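Bifunctional protein PutA (Bdellovibrio bacteriovorus, PDB 5UR2) probably oxidises L-proline to L-glutamate in two steps, combining an FAD-dependent proline dehydrogenase with an NAD+-dependent L-glutamate gamma-semialdehyde dehydrogenase in one chain. Local coordinates at residues B[163-168]-B[193-198]; B[566-571]-B[599-604]; B[771-776]-B[802-807]. All coordinates share one frame; numbering follows the deposited sequence.

Interaction 1: residues B[163-168]-B[193-198]; sequences MELVTW and VNVSVK. With P5F (N-propargylglycine-modified flavin adenine dinucleotide), chain F.
V195 meets helix 152-173 through both of its methyls, and the direct contact between 163-168 and 193-198 is wholly apolar. CG1 of V195 touches L165 CD2 at 4.0 Å, the two side chains sliding past each other in opposite directions. V166 comes across at about a right angle, with its CG2 methyl 3.9 Å from V195 CG2 and 4.2 Å from V195 CG1, so that this single methyl rests on the fork of the valine. L165 can reach the strand because its CG stands anti to the backbone N (chi1 173°). It also touches V142 and I144 of strand 138-144, while V166 leans on L228 of helix 211-232.

Hydrogen bonds bind the same elements from nearby. Y162 OH is hydrogen-bonded to S196 O, and Y158 OH accepts from K198 N. Inside the helix, M163 O takes two donors from opposite faces of its carbonyl plane: T167 N at 3.2 Å and T167 OG1 at 3.1 Å.

This is the beta-alpha-beta crossover of a (beta/alpha)8 barrel: the helix joins adjacent parallel strands 138-144 and 194-197 and packs outside them. V195 points at the helix and S196 away from it, where S196 OG is hydrogen-bonded to T141 and R300.

The covalent link follows at K198, next to V197. K198 NZ is bonded to P5F C23 at 1.4 Å, and the three inhibitor carbons C23, C21 and C22 carry the link on to flavin N5. The lysine chain bends at chi2 (84°) on its way to the flavin, and NZ is also hydrogen-bonded to Y403 OH. Segment 193-198 thus gives hydrocarbon to the helix and, a few residues on, the lysine through which the inactivator ties the flavin to the barrel.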
loop_
_atom_site.group_PDB
_atom_site.type_symbol
_atom_site.label_atom_id
_atom_site.label_comp_id
_atom_site.label_asym_id
_atom_site.label_seq_id
_atom_site.Cartn_x
_atom_site.Cartn_y
_atom_site.Cartn_z
ATOM N N MET B 163 46.513 -35.928 -14.874
ATOM C CA MET B 163 47.683 -36.495 -15.543
ATOM C C MET B 163 48.436 -37.440 -14.612
ATOM O O MET B 163 48.852 -38.524 -15.025
ATOM C CB MET B 163 48.610 -35.385 -16.038
ATOM C CG MET B 163 48.026 -34.419 -17.088
ATOM S SD MET B 163 47.626 -35.170 -18.688
ATOM C CE MET B 163 49.239 -35.349 -19.444
ATOM N N GLU B 164 48.617 -37.046 -13.346
ATOM C CA GLU B 164 49.299 -37.922 -12.397
ATOM C C GLU B 164 48.464 -39.158 -12.089
ATOM O O GLU B 164 49.007 -40.264 -11.988
ATOM C CB GLU B 164 49.619 -37.169 -11.106
ATOM C CG GLU B 164 50.724 -36.141 -11.236
ATOM C CD GLU B 164 50.633 -35.058 -10.171
ATOM O OE1 GLU B 164 49.823 -35.225 -9.231
ATOM O OE2 GLU B 164 51.362 -34.041 -10.279
ATOM N N LEU B 165 47.144 -38.991 -11.934
ATOM C CA LEU B 165 46.281 -40.130 -11.633
ATOM C C LEU B 165 46.355 -41.179 -12.730
ATOM O O LEU B 165 46.525 -42.370 -12.447
ATOM C CB LEU B 165 44.830 -39.686 -11.430
ATOM C CG LEU B 165 43.840 -40.855 -11.268
ATOM C CD1 LEU B 165 44.113 -41.627 -9.992
ATOM C CD2 LEU B 165 42.396 -40.384 -11.278
ATOM N N VAL B 166 46.229 -40.753 -13.991
ATOM C CA VAL B 166 46.205 -41.705 -15.101
ATOM C C VAL B 166 47.533 -42.452 -15.202
ATOM O O VAL B 166 47.561 -43.676 -15.361
ATOM C CB VAL B 166 45.860 -40.988 -16.417
ATOM C CG1 VAL B 166 46.105 -41.910 -17.600
ATOM C CG2 VAL B 166 44.424 -40.523 -16.385
ATOM N N THR B 167 48.652 -41.728 -15.108
ATOM C CA THR B 167 49.958 -42.377 -15.219
ATOM C C THR B 167 50.156 -43.375 -14.085
ATOM O O THR B 167 50.558 -44.523 -14.307
ATOM C CB THR B 167 51.075 -41.327 -15.236
ATOM O OG1 THR B 167 50.920 -40.475 -16.379
ATOM C CG2 THR B 167 52.461 -41.995 -15.307
ATOM N N TRP B 168 49.844 -42.957 -12.863
ATOM C CA TRP B 168 50.109 -43.777 -11.686
ATOM C C TRP B 168 49.181 -44.996 -11.600
ATOM O O TRP B 168 49.625 -46.088 -11.228
ATOM C CB TRP B 168 50.000 -42.887 -10.449
ATOM C CG TRP B 168 50.016 -43.601 -9.178
ATOM C CD1 TRP B 168 51.113 -43.971 -8.462
ATOM C CD2 TRP B 168 48.877 -44.019 -8.426
ATOM N NE1 TRP B 168 50.727 -44.604 -7.309
ATOM C CE2 TRP B 168 49.358 -44.648 -7.261
ATOM C CE3 TRP B 168 47.494 -43.919 -8.623
ATOM C CZ2 TRP B 168 48.506 -45.186 -6.294
ATOM C CZ3 TRP B 168 46.647 -44.455 -7.667
ATOM C CH2 TRP B 168 47.157 -45.084 -6.514
ATOM N N VAL B 193 41.647 -49.763 -16.114
ATOM C CA VAL B 193 41.663 -48.478 -15.429
ATOM C C VAL B 193 40.762 -47.521 -16.192
ATOM O O VAL B 193 40.842 -47.433 -17.421
ATOM C CB VAL B 193 43.089 -47.910 -15.312
ATOM C CG1 VAL B 193 43.049 -46.490 -14.736
ATOM C CG2 VAL B 193 43.944 -48.816 -14.457
ATOM N N ASN B 194 39.909 -46.811 -15.461
ATOM C CA ASN B 194 38.845 -45.992 -16.029
ATOM C C ASN B 194 38.762 -44.734 -15.179
ATOM O O ASN B 194 38.599 -44.830 -13.960
ATOM C CB ASN B 194 37.526 -46.785 -16.028
ATOM C CG ASN B 194 36.382 -46.078 -16.763
ATOM O OD1 ASN B 194 36.072 -44.913 -16.496
ATOM N ND2 ASN B 194 35.719 -46.808 -17.663
ATOM N N VAL B 195 38.904 -43.559 -15.794
ATOM C CA VAL B 195 38.819 -42.316 -15.040
ATOM C C VAL B 195 37.733 -41.438 -15.652
ATOM O O VAL B 195 37.466 -41.483 -16.858
ATOM C CB VAL B 195 40.168 -41.548 -14.952
ATOM C CG1 VAL B 195 41.288 -42.471 -14.489
ATOM C CG2 VAL B 195 40.514 -40.830 -16.258
ATOM N N SER B 196 37.066 -40.675 -14.784
ATOM C CA SER B 196 36.021 -39.737 -15.162
ATOM C C SER B 196 36.506 -38.326 -14.898
ATOM O O SER B 196 37.114 -38.062 -13.855
ATOM C CB SER B 196 34.726 -39.981 -14.382
ATOM O OG SER B 196 34.150 -41.223 -14.749
ATOM N N VAL B 197 36.206 -37.430 -15.841
ATOM C CA VAL B 197 36.686 -36.057 -15.868
ATOM C C VAL B 197 35.535 -35.055 -15.913
ATOM O O VAL B 197 34.592 -35.223 -16.687
ATOM C CB VAL B 197 37.615 -35.848 -17.085
ATOM C CG1 VAL B 197 38.139 -34.416 -17.130
ATOM C CG2 VAL B 197 38.775 -36.832 -17.038
ATOM N N LYS B 198 35.632 -33.998 -15.107
ATOM C CA LYS B 198 34.621 -32.936 -15.077
ATOM C C LYS B 198 35.160 -31.814 -15.939
ATOM O O LYS B 198 36.245 -31.242 -15.648
ATOM C CB LYS B 198 34.298 -32.489 -13.650
ATOM C CG LYS B 198 32.931 -32.777 -13.036
ATOM C CD LYS B 198 32.605 -34.103 -12.375
ATOM C CE LYS B 198 31.148 -34.546 -12.370
ATOM N NZ LYS B 198 30.784 -35.852 -11.808
HETATM P PA P5F F . 15.886 -43.202 -9.485
HETATM O O1A P5F F . 15.168 -44.327 -10.305
HETATM O O2A P5F F . 15.384 -42.915 -8.158
HETATM O O5B P5F F . 15.832 -41.831 -10.102
HETATM C C5B P5F F . 16.068 -40.607 -9.416
HETATM C C4B P5F F . 16.263 -39.497 -10.460
HETATM O O4B P5F F . 15.072 -39.111 -11.103
HETATM C C3B P5F F . 16.849 -38.204 -9.972
HETATM O O3B P5F F . 18.210 -38.274 -9.782
HETATM C C2B P5F F . 16.478 -37.261 -11.047
HETATM O O2B P5F F . 17.376 -37.387 -12.095
HETATM C C1B P5F F . 15.149 -37.765 -11.482
HETATM N N9A P5F F . 14.029 -37.077 -10.892
HETATM C C8A P5F F . 13.732 -36.929 -9.544
HETATM N N7A P5F F . 12.589 -36.241 -9.433
HETATM C C5A P5F F . 12.091 -35.929 -10.699
HETATM C C6A P5F F . 10.986 -35.234 -11.185
HETATM N N6A P5F F . 10.025 -34.664 -10.283
HETATM N N1A P5F F . 10.800 -35.085 -12.510
HETATM C C2A P5F F . 11.672 -35.607 -13.398
HETATM N N3A P5F F . 12.780 -36.268 -12.954
HETATM C C4A P5F F . 13.014 -36.450 -11.648
HETATM N N1 P5F F . 24.326 -37.444 -12.962
HETATM C C2 P5F F . 24.629 -36.373 -13.882
HETATM O O2 P5F F . 23.662 -35.421 -14.113
HETATM N N3 P5F F . 25.896 -36.306 -14.547
HETATM C C4 P5F F . 26.909 -37.272 -14.333
HETATM O O4 P5F F . 28.126 -37.145 -15.016
HETATM C C4X P5F F . 26.595 -38.398 -13.356
HETATM N N5 P5F F . 27.609 -39.371 -12.956
HETATM C C5X P5F F . 27.102 -40.633 -12.381
HETATM C C6 P5F F . 27.937 -41.871 -12.450
HETATM C C7 P5F F . 27.417 -43.102 -11.977
HETATM C C7M P5F F . 28.273 -44.348 -12.054
HETATM C C8 P5F F . 26.098 -43.170 -11.437
HETATM C C8M P5F F . 25.511 -44.463 -10.929
HETATM C C9 P5F F . 25.299 -42.004 -11.370
HETATM C C9A P5F F . 25.840 -40.705 -11.862
HETATM N N10 P5F F . 25.003 -39.504 -11.812
HETATM C C10 P5F F . 25.347 -38.444 -12.718
HETATM C "C1'" P5F F . 23.747 -39.430 -11.026
HETATM C "C2'" P5F F . 22.552 -40.028 -11.770
HETATM O "O2'" P5F F . 22.252 -39.216 -12.840
HETATM C "C3'" P5F F . 21.296 -40.227 -10.919
HETATM O "O3'" P5F F . 20.871 -38.994 -10.472
HETATM C "C4'" P5F F . 21.476 -41.122 -9.701
HETATM O "O4'" P5F F . 22.483 -42.026 -10.004
HETATM C "C5'" P5F F . 20.192 -41.792 -9.177
HETATM O "O5'" P5F F . 19.325 -42.246 -10.198
HETATM P P P5F F . 18.511 -43.649 -10.185
HETATM O O1P P5F F . 18.168 -44.315 -11.572
HETATM O O2P P5F F . 19.392 -44.472 -9.172
HETATM O O3P P5F F . 17.314 -43.359 -9.099
HETATM C C21 P5F F . 29.086 -37.642 -11.661
HETATM C C22 P5F F . 28.419 -38.572 -12.380
HETATM C C23 P5F F . 29.646 -36.370 -12.321
#

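Interaction 2: residues B[566-571]-B[599-604]; sequences DIMTRD and DFCRYY
R602 reaches from helix 587-611 to D566 on helix 554-570, and the two side chains cross at about a right angle. The arginine uses the edge of its guanidinium: NH2 donates to D566 OD1 at 2.8 Å, almost straight, with the oxygen close to the guanidinium plane and met nearly along its own C-O axis. The carboxylate itself is twisted, its plane 45° from that of the guanidinium, and the salt bridge runs through this one oxygen instead of a paired, side-on grip. A bend at chi2 (-141°) turns the arginine chain across to the neighbouring helix. NH1 looks to D562, one turn earlier on that helix, in a long and weak ion pair.

T569 also lies across the arginine, but its OG1 is 4.0 Å from R602 NH2, and a water fills in between them. The water accepts from R602 NH2 at 2.9 Å and donates to T569 OG1 at 2.7 Å; T569 OG1 is in turn hydrogen-bonded to A565 O within its helix.

These are neighbouring, nearly antiparallel helices of the aldehyde dehydrogenase module, their segment axes 156° apart in direction and 10.8 Å apart at closest approach. Helix 572-583 lies between them in the chain.

On the buried side of the interface sulfur meets sulfur. M568, extended beyond CG, brings both SD and CE to 4.1 Å from C601 SG, and both residues point toward the opposite helix. M568 also packs on L677 and M680 of helix 671-684, while C601 touches T653 of helix 646-657. At the C-terminal end of helix 554-570, R570 grips D571 side-on, NE to OD1 and NH2 to OD2, with NH1 in a further salt bridge to E683.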
loop_
_atom_site.group_PDB
_atom_site.type_symbol
_atom_site.label_atom_id
_atom_site.label_comp_id
_atom_site.label_asym_id
_atom_site.label_seq_id
_atom_site.Cartn_x
_atom_site.Cartn_y
_atom_site.Cartn_z
ATOM N N ASP B 566 7.103 -3.219 -25.501
ATOM C CA ASP B 566 7.072 -4.133 -26.637
ATOM C C ASP B 566 8.058 -3.712 -27.706
ATOM O O ASP B 566 8.735 -4.559 -28.293
ATOM C CB ASP B 566 5.672 -4.200 -27.238
ATOM C CG ASP B 566 4.657 -4.781 -26.274
ATOM O OD1 ASP B 566 5.042 -5.539 -25.366
ATOM O OD2 ASP B 566 3.479 -4.450 -26.410
ATOM N N ILE B 567 8.164 -2.406 -27.958
ATOM C CA ILE B 567 9.126 -1.928 -28.943
ATOM C C ILE B 567 10.548 -2.220 -28.478
ATOM O O ILE B 567 11.383 -2.692 -29.260
ATOM C CB ILE B 567 8.886 -0.437 -29.217
ATOM C CG1 ILE B 567 7.586 -0.273 -30.009
ATOM C CG2 ILE B 567 10.103 0.209 -29.892
ATOM C CD1 ILE B 567 7.042 1.140 -29.987
ATOM N N MET B 568 10.831 -1.992 -27.188
ATOM C CA MET B 568 12.130 -2.369 -26.639
ATOM C C MET B 568 12.394 -3.859 -26.837
ATOM O O MET B 568 13.518 -4.259 -27.171
ATOM C CB MET B 568 12.213 -2.040 -25.153
ATOM C CG MET B 568 12.334 -0.569 -24.777
ATOM S SD MET B 568 12.235 -0.448 -22.948
ATOM C CE MET B 568 12.508 1.321 -22.736
ATOM N N THR B 569 11.371 -4.695 -26.627
ATOM C CA THR B 569 11.541 -6.132 -26.815
ATOM C C THR B 569 11.875 -6.462 -28.271
ATOM O O THR B 569 12.768 -7.268 -28.547
ATOM C CB THR B 569 10.273 -6.856 -26.354
ATOM O OG1 THR B 569 9.985 -6.508 -24.993
ATOM C CG2 THR B 569 10.416 -8.376 -26.483
ATOM N N ARG B 570 11.179 -5.825 -29.214
ATOM C CA ARG B 570 11.446 -6.054 -30.631
ATOM C C ARG B 570 12.859 -5.610 -31.017
ATOM O O ARG B 570 13.526 -6.268 -31.823
ATOM C CB ARG B 570 10.400 -5.312 -31.459
ATOM C CG ARG B 570 10.566 -5.428 -32.974
ATOM C CD ARG B 570 9.762 -4.306 -33.652
ATOM N NE ARG B 570 10.427 -3.004 -33.522
ATOM C CZ ARG B 570 9.817 -1.831 -33.680
ATOM N NH1 ARG B 570 8.519 -1.791 -33.948
ATOM N NH2 ARG B 570 10.499 -0.698 -33.577
ATOM N N ASP B 571 13.330 -4.481 -30.481
ATOM C CA ASP B 571 14.610 -3.933 -30.915
ATOM C C ASP B 571 15.760 -4.328 -29.984
ATOM O O ASP B 571 16.794 -3.650 -29.949
ATOM C CB ASP B 571 14.500 -2.416 -31.057
ATOM C CG ASP B 571 13.593 -2.010 -32.234
ATOM O OD1 ASP B 571 13.194 -2.907 -32.987
ATOM O OD2 ASP B 571 13.270 -0.815 -32.412
ATOM N N ASP B 599 11.435 -4.032 -17.674
ATOM C CA ASP B 599 10.826 -4.317 -16.380
ATOM C C ASP B 599 10.228 -3.064 -15.753
ATOM O O ASP B 599 9.131 -3.120 -15.191
ATOM C CB ASP B 599 11.853 -4.947 -15.427
ATOM C CG ASP B 599 12.160 -6.408 -15.752
ATOM O OD1 ASP B 599 11.400 -7.037 -16.540
ATOM O OD2 ASP B 599 13.158 -6.942 -15.182
ATOM N N PHE B 600 10.954 -1.936 -15.800
ATOM C CA PHE B 600 10.423 -0.677 -15.263
ATOM C C PHE B 600 9.109 -0.306 -15.944
ATOM O O PHE B 600 8.118 0.036 -15.280
ATOM C CB PHE B 600 11.451 0.454 -15.435
ATOM C CG PHE B 600 12.542 0.480 -14.381
ATOM C CD1 PHE B 600 12.240 0.307 -13.029
ATOM C CD2 PHE B 600 13.863 0.710 -14.745
ATOM C CE1 PHE B 600 13.238 0.341 -12.054
ATOM C CE2 PHE B 600 14.891 0.747 -13.773
ATOM C CZ PHE B 600 14.565 0.557 -12.427
ATOM N N CYS B 601 9.092 -0.370 -17.279
ATOM C CA CYS B 601 7.886 -0.117 -18.055
ATOM C C CYS B 601 6.718 -0.949 -17.553
ATOM O O CYS B 601 5.649 -0.423 -17.211
ATOM C CB CYS B 601 8.142 -0.437 -19.528
ATOM S SG CYS B 601 9.204 0.716 -20.383
ATOM N N ARG B 602 6.903 -2.268 -17.523
ATOM C CA ARG B 602 5.780 -3.133 -17.181
ATOM C C ARG B 602 5.387 -2.979 -15.718
ATOM O O ARG B 602 4.197 -2.980 -15.395
ATOM C CB ARG B 602 6.124 -4.590 -17.504
ATOM C CG ARG B 602 6.505 -4.776 -18.952
ATOM C CD ARG B 602 5.942 -6.074 -19.456
ATOM N NE ARG B 602 6.442 -6.409 -20.782
ATOM C CZ ARG B 602 5.925 -5.966 -21.923
ATOM N NH1 ARG B 602 4.892 -5.128 -21.925
ATOM N NH2 ARG B 602 6.450 -6.365 -23.075
ATOM N N TYR B 603 6.369 -2.827 -14.824
ATOM C CA TYR B 603 6.061 -2.723 -13.400
ATOM C C TYR B 603 5.329 -1.422 -13.082
ATOM O O TYR B 603 4.323 -1.425 -12.365
ATOM C CB TYR B 603 7.339 -2.835 -12.585
ATOM C CG TYR B 603 7.152 -2.835 -11.080
ATOM C CD1 TYR B 603 7.001 -4.031 -10.377
ATOM C CD2 TYR B 603 7.159 -1.641 -10.354
ATOM C CE1 TYR B 603 6.854 -4.043 -8.969
ATOM C CE2 TYR B 603 7.008 -1.638 -8.968
ATOM C CZ TYR B 603 6.859 -2.839 -8.278
ATOM O OH TYR B 603 6.717 -2.827 -6.911
ATOM N N TYR B 604 5.811 -0.293 -13.602
ATOM C CA TYR B 604 5.117 0.946 -13.274
ATOM C C TYR B 604 3.768 0.995 -13.974
ATOM O O TYR B 604 2.812 1.542 -13.419
ATOM C CB TYR B 604 5.984 2.169 -13.614
ATOM C CG TYR B 604 7.258 2.213 -12.780
ATOM C CD1 TYR B 604 7.242 1.839 -11.436
ATOM C CD2 TYR B 604 8.480 2.571 -13.351
ATOM C CE1 TYR B 604 8.395 1.857 -10.662
ATOM C CE2 TYR B 604 9.653 2.579 -12.596
ATOM C CZ TYR B 604 9.602 2.214 -11.249
ATOM O OH TYR B 604 10.749 2.217 -10.491
HETATM O O HOH W 1 8.701 -8.227 -23.307
#

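Interaction 3: residues B[771-776]-B[802-807]; sequences SAFGFS and ETAKSI
S806 OG is held by two groups: it donates to E802 O, one turn back in its own helix, at 3.1 Å, and it is hydrogen-bonded to the backbone N of E152, the first residue of helix 152-173 in the proline dehydrogenase part of the chain. The hydroxyl approaches E802 O with a C=O...donor angle of 153°. Close by, K805 NZ makes a salt bridge to E802 OE2, also 3.1 Å, met on the syn side of the carboxylate and somewhat above its plane.

Between 771-776 and 802-807 themselves the contact is hydrocarbon, and F773 supplies one whole side of it. The ring offers CD2 to I807 CD1 at 4.0 Å and CE2 to A804 CB at 4.2 Å, both approaching obliquely. With its CG1 between the backbone N and the carbonyl carbon (chi1 64°), I807 crosses the phenylalanine at about a right angle and lays CD1 on it, 4.1 Å from F773 CB as well. One face of the ring is covered by the methyl of its neighbour A772, which sits over the ring centre. Past F773 the helix ends and the backbone turns, with S776 N bonded to F773 O at 2.8 Å; C780, predicted to be catalytic, comes four residues after S776.

In the aldehyde dehydrogenase part, helix 761-773 forms the crossover between parallel strands 751-755 and 783-789, and helix 790-806 follows directly from the second of these. F773 wedges between that second helix and V881 of strand 880-886, while A804 rests on I769 of helix 761-773 and F846 of strand 843-847.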
loop_
_atom_site.group_PDB
_atom_site.type_symbol
_atom_site.label_atom_id
_atom_site.label_comp_id
_atom_site.label_asym_id
_atom_site.label_seq_id
_atom_site.Cartn_x
_atom_site.Cartn_y
_atom_site.Cartn_z
ATOM N N SER B 771 30.681 -8.626 -8.103
ATOM C CA SER B 771 30.203 -7.391 -7.465
ATOM C C SER B 771 31.220 -6.253 -7.577
ATOM O O SER B 771 30.836 -5.072 -7.654
ATOM C CB SER B 771 29.858 -7.650 -5.993
ATOM O OG SER B 771 28.778 -8.567 -5.836
ATOM N N ALA B 772 32.516 -6.580 -7.561
ATOM C CA ALA B 772 33.575 -5.581 -7.592
ATOM C C ALA B 772 33.975 -5.177 -9.005
ATOM O O ALA B 772 34.259 -4.000 -9.244
ATOM C CB ALA B 772 34.810 -6.096 -6.852
ATOM N N PHE B 773 34.021 -6.123 -9.951
ATOM C CA PHE B 773 34.574 -5.836 -11.265
ATOM C C PHE B 773 33.545 -5.879 -12.396
ATOM O O PHE B 773 33.861 -5.458 -13.512
ATOM C CB PHE B 773 35.744 -6.799 -11.565
ATOM C CG PHE B 773 36.902 -6.675 -10.586
ATOM C CD1 PHE B 773 37.454 -5.429 -10.290
ATOM C CD2 PHE B 773 37.426 -7.798 -9.949
ATOM C CE1 PHE B 773 38.517 -5.304 -9.390
ATOM C CE2 PHE B 773 38.492 -7.676 -9.037
ATOM C CZ PHE B 773 39.039 -6.429 -8.768
ATOM N N GLY B 774 32.322 -6.331 -12.141
ATOM C CA GLY B 774 31.252 -6.185 -13.116
ATOM C C GLY B 774 31.067 -4.738 -13.550
ATOM O O GLY B 774 31.008 -3.846 -12.699
ATOM N N PHE B 775 30.991 -4.509 -14.871
ATOM C CA PHE B 775 31.035 -3.201 -15.534
ATOM C C PHE B 775 32.152 -2.342 -14.945
ATOM O O PHE B 775 32.004 -1.126 -14.765
ATOM C CB PHE B 775 29.678 -2.484 -15.483
ATOM C CG PHE B 775 29.577 -1.327 -16.448
ATOM C CD1 PHE B 775 30.233 -1.371 -17.678
ATOM C CD2 PHE B 775 28.838 -0.188 -16.126
ATOM C CE1 PHE B 775 30.167 -0.287 -18.583
ATOM C CE2 PHE B 775 28.764 0.895 -17.008
ATOM C CZ PHE B 775 29.429 0.846 -18.241
ATOM N N SER B 776 33.279 -2.991 -14.641
ATOM C CA SER B 776 34.479 -2.319 -14.159
ATOM C C SER B 776 34.182 -1.488 -12.916
ATOM O O SER B 776 34.722 -0.400 -12.734
ATOM C CB SER B 776 35.106 -1.466 -15.261
ATOM O OG SER B 776 35.368 -2.261 -16.411
ATOM N N GLU B 802 43.975 -14.919 -7.140
ATOM C CA GLU B 802 44.144 -15.831 -8.264
ATOM C C GLU B 802 42.969 -15.754 -9.228
ATOM O O GLU B 802 43.159 -15.832 -10.444
ATOM C CB GLU B 802 44.332 -17.261 -7.762
ATOM C CG GLU B 802 45.662 -17.471 -7.060
ATOM C CD GLU B 802 46.857 -17.134 -7.944
ATOM O OE1 GLU B 802 46.839 -17.479 -9.145
ATOM O OE2 GLU B 802 47.800 -16.479 -7.444
ATOM N N THR B 803 41.745 -15.577 -8.711
ATOM C CA THR B 803 40.597 -15.468 -9.608
ATOM C C THR B 803 40.635 -14.145 -10.361
ATOM O O THR B 803 40.353 -14.097 -11.565
ATOM C CB THR B 803 39.281 -15.604 -8.829
ATOM O OG1 THR B 803 39.221 -16.870 -8.177
ATOM C CG2 THR B 803 38.090 -15.512 -9.769
ATOM N N ALA B 804 40.994 -13.061 -9.668
ATOM C CA ALA B 804 41.109 -11.769 -10.336
ATOM C C ALA B 804 42.176 -11.800 -11.431
ATOM O O ALA B 804 42.002 -11.175 -12.483
ATOM C CB ALA B 804 41.402 -10.674 -9.311
ATOM N N LYS B 805 43.271 -12.554 -11.224
ATOM C CA LYS B 805 44.279 -12.709 -12.278
ATOM C C LYS B 805 43.713 -13.346 -13.541
ATOM O O LYS B 805 44.309 -13.205 -14.614
ATOM C CB LYS B 805 45.464 -13.574 -11.823
ATOM C CG LYS B 805 46.472 -12.918 -10.897
ATOM C CD LYS B 805 47.593 -13.906 -10.582
ATOM C CE LYS B 805 48.561 -13.360 -9.541
ATOM N NZ LYS B 805 49.466 -14.431 -9.049
ATOM N N SER B 806 42.610 -14.085 -13.433
ATOM C CA SER B 806 42.131 -14.871 -14.558
ATOM C C SER B 806 41.114 -14.147 -15.434
ATOM O O SER B 806 40.855 -14.613 -16.545
ATOM C CB SER B 806 41.524 -16.184 -14.053
ATOM O OG SER B 806 42.468 -16.887 -13.260
ATOM N N ILE B 807 40.510 -13.046 -14.977
ATOM C CA ILE B 807 39.442 -12.445 -15.773
ATOM C C ILE B 807 40.046 -11.568 -16.860
ATOM O O ILE B 807 41.110 -10.964 -16.689
ATOM C CB ILE B 807 38.433 -11.662 -14.910
ATOM C CG1 ILE B 807 39.090 -10.468 -14.240
ATOM C CG2 ILE B 807 37.806 -12.595 -13.870
ATOM C CD1 ILE B 807 38.101 -9.615 -13.486
#

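Interaction 1 belongs to the proline dehydrogenase barrel; interactions 2 and 3 share the aldehyde dehydrogenase part, with centres 30 Å apart. Interactions 1 and 3 are buried and purely apolar between their segments, helix against strand in one and two helix ends in the other. Interaction 2, partly exposed, adds a salt bridge and a bridging water to its buried sulfur contact. Helix 152-173 links the two parts of the chain: its middle packs on the barrel in interaction 1, and its first residue is hydrogen-bonded to S806 of interaction 3. Of the three, interaction 1 alone includes a residue bonded to the modified flavin.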